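Local coordinates for protein Pcdhgc3 (Mus musculus, PDB 4ZI8) that probably acts as a calcium-dependent cell-adhesion protein, with a possible part in setting up and maintaining specific neuronal connections in the brain, at residues B[175-178]-B[179-183]. Numbering follows the deposited sequence.
Sequences QTRE and DGTKY
Tyr183 CD1 lies over one face of the Arg177 guanidinium, 3.4 Å from NH2, with the guanidinium and ring planes 25° apart. One face of the Tyr183 ring receives Gln175 CB, a CH-pi contact 3.9 Å from the ring centroid, while Arg177 CG sits at the ring's edge. Thr181 OG1 meets the guanidinium edge in plane and accepts a straight bond from Arg177 NH1 (3.0 Å). With chi2 and chi3 of Arg177 both near 180°, the chain runs extended past Thr181 to reach the ring. Its NH2 turns to Ser148 and to Asn320 of the second subunit. With Arg177 cut back to an alanine, Thr181 OG1 would probably lose this donor, the Tyr183 ring its guanidinium neighbour and Asn320 a partner. Asp179 OD1 accepts both Thr181 OG1, through its syn lone pair, and Thr181 N, from above the carboxylate plane; OD2 bonds His325 of the second subunit. On the sheet face away from Gln175 and Tyr183, Lys182 runs alongside Thr176 and bends at chi4 (-76°), bringing NZ within 2.8 Å of Thr176 OG1. Gln175 and Tyr183 form an antiparallel hydrogen-bonded pair (Gln175 N to Tyr183 O, 2.8 Å), and Arg177 N to Thr181 O and Gly180 N to Arg177 O close the turn. The whole is a beta hairpin of the second cadherin domain, its type I turn at 177-180 joined by an Asx turn at Asp179, its tip meeting the partner subunit.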
ATOM      1  N   GLN B 175      16.095 -13.305  -1.914  1.00 34.95           N
ATOM      2  CA  GLN B 175      15.750 -13.864  -3.211  1.00 38.59           C
ATOM      3  C   GLN B 175      16.964 -13.792  -4.120  1.00 42.52           C
ATOM      4  O   GLN B 175      17.784 -12.884  -4.005  1.00 41.35           O
ATOM      5  CB  GLN B 175      14.569 -13.116  -3.836  1.00 48.89           C
ATOM      6  CG  GLN B 175      13.339 -13.009  -2.937  1.00 57.24           C
ATOM      7  CD  GLN B 175      12.657 -14.347  -2.734  1.00 64.22           C
ATOM      8  OE1 GLN B 175      13.023 -15.346  -3.363  1.00 67.58           O
ATOM      9  NE2 GLN B 175      11.662 -14.375  -1.855  1.00 62.56           N
ATOM     10  N   THR B 176      17.116 -14.774  -4.993  1.00 43.79           N
ATOM     11  CA  THR B 176      18.201 -14.702  -5.948  1.00 41.43           C
ATOM     12  C   THR B 176      17.590 -14.498  -7.328  1.00 42.59           C
ATOM     13  O   THR B 176      16.729 -15.272  -7.750  1.00 44.28           O
ATOM     14  CB  THR B 176      19.099 -15.951  -5.903  1.00 41.32           C
ATOM     15  OG1 THR B 176      19.715 -16.042  -4.612  1.00 40.98           O
ATOM     16  CG2 THR B 176      20.213 -15.830  -6.923  1.00 36.02           C
ATOM     17  N   ARG B 177      17.998 -13.423  -8.004  1.00 39.41           N
ATOM     18  CA  ARG B 177      17.498 -13.135  -9.345  1.00 41.91           C
ATOM     19  C   ARG B 177      18.137 -14.068 -10.361  1.00 45.54           C
ATOM     20  O   ARG B 177      19.091 -14.778 -10.037  1.00 45.37           O
ATOM     21  CB  ARG B 177      17.766 -11.681  -9.719  1.00 46.99           C
ATOM     22  CG  ARG B 177      17.117 -10.664  -8.792  1.00 50.41           C
ATOM     23  CD  ARG B 177      17.450  -9.256  -9.238  1.00 50.78           C
ATOM     24  NE  ARG B 177      16.908  -8.221  -8.370  1.00 46.89           N
ATOM     25  CZ  ARG B 177      17.635  -7.496  -7.527  1.00 49.74           C
ATOM     26  NH1 ARG B 177      18.949  -7.678  -7.423  1.00 45.34           N
ATOM     27  NH2 ARG B 177      17.040  -6.574  -6.783  1.00 56.49           N
ATOM     28  N   GLU B 178      17.630 -14.062 -11.591  1.00 53.14           N
ATOM     29  CA  GLU B 178      18.150 -14.961 -12.630  1.00 57.99           C
ATOM     30  C   GLU B 178      19.645 -14.734 -12.900  1.00 55.87           C
ATOM     31  O   GLU B 178      20.355 -15.654 -13.315  1.00 56.38           O
ATOM     32  CB  GLU B 178      17.351 -14.810 -13.934  1.00 67.05           C
ATOM     33  CG  GLU B 178      17.696 -15.879 -14.995  1.00 76.37           C
ATOM     34  CD  GLU B 178      17.139 -15.574 -16.388  1.00 82.97           C
ATOM     35  OE1 GLU B 178      16.057 -14.954 -16.489  1.00 86.50           O
ATOM     36  OE2 GLU B 178      17.789 -15.957 -17.387  1.00 84.05           O
ATOM     37  N   ASP B 179      20.139 -13.528 -12.636  1.00 48.87           N
ATOM     38  CA  ASP B 179      21.545 -13.244 -12.895  1.00 47.53           C
ATOM     39  C   ASP B 179      22.426 -13.502 -11.679  1.00 43.65           C
ATOM     40  O   ASP B 179      23.617 -13.229 -11.703  1.00 38.95           O
ATOM     41  CB  ASP B 179      21.729 -11.800 -13.369  1.00 49.14           C
ATOM     42  CG  ASP B 179      21.251 -10.763 -12.349  1.00 47.02           C
ATOM     43  OD1 ASP B 179      20.948 -11.112 -11.185  1.00 44.65           O
ATOM     44  OD2 ASP B 179      21.194  -9.574 -12.724  1.00 47.62           O
ATOM     45  N   GLY B 180      21.825 -14.002 -10.607  1.00 43.92           N
ATOM     46  CA  GLY B 180      22.585 -14.356  -9.424  1.00 41.11           C
ATOM     47  C   GLY B 180      22.740 -13.227  -8.432  1.00 37.77           C
ATOM     48  O   GLY B 180      23.402 -13.388  -7.415  1.00 35.85           O
ATOM     49  N   THR B 181      22.153 -12.069  -8.708  1.00 32.55           N
ATOM     50  CA  THR B 181      22.231 -11.018  -7.718  1.00 31.06           C
ATOM     51  C   THR B 181      21.170 -11.288  -6.681  1.00 31.58           C
ATOM     52  O   THR B 181      20.208 -12.005  -6.939  1.00 31.22           O
ATOM     53  CB  THR B 181      22.034  -9.630  -8.307  1.00 38.99           C
ATOM     54  OG1 THR B 181      20.746  -9.555  -8.914  1.00 43.03           O
ATOM     55  CG2 THR B 181      23.120  -9.340  -9.362  1.00 42.63           C
ATOM     56  N   LYS B 182      21.343 -10.717  -5.507  1.00 32.11           N
ATOM     57  CA  LYS B 182      20.437 -11.019  -4.437  1.00 31.26           C
ATOM     58  C   LYS B 182      19.897  -9.753  -3.851  1.00 36.82           C
ATOM     59  O   LYS B 182      20.635  -8.757  -3.692  1.00 35.17           O
ATOM     60  CB  LYS B 182      21.130 -11.833  -3.355  1.00 31.37           C
ATOM     61  CG  LYS B 182      21.672 -13.174  -3.821  1.00 36.51           C
ATOM     62  CD  LYS B 182      22.530 -13.800  -2.745  1.00 39.57           C
ATOM     63  CE  LYS B 182      23.215 -15.059  -3.243  1.00 46.51           C
ATOM     64  NZ  LYS B 182      22.232 -16.173  -3.298  1.00 51.30           N
ATOM     65  N   TYR B 183      18.613  -9.814  -3.503  1.00 36.99           N
ATOM     66  CA  TYR B 183      17.984  -8.797  -2.680  1.00 36.82           C
ATOM     67  C   TYR B 183      17.199  -9.423  -1.551  1.00 34.77           C
ATOM     68  O   TYR B 183      16.823 -10.605  -1.596  1.00 34.00           O
ATOM     69  CB  TYR B 183      17.051  -7.928  -3.501  1.00 39.02           C
ATOM     70  CG  TYR B 183      15.851  -8.657  -4.056  1.00 43.06           C
ATOM     71  CD1 TYR B 183      15.941  -9.403  -5.233  1.00 40.16           C
ATOM     72  CD2 TYR B 183      14.611  -8.573  -3.423  1.00 40.83           C
ATOM     73  CE1 TYR B 183      14.837 -10.051  -5.749  1.00 42.66           C
ATOM     74  CE2 TYR B 183      13.505  -9.222  -3.930  1.00 43.40           C
ATOM     75  CZ  TYR B 183      13.621  -9.959  -5.092  1.00 48.11           C
ATOM     76  OH  TYR B 183      12.505 -10.599  -5.595  1.00 53.70           O
TER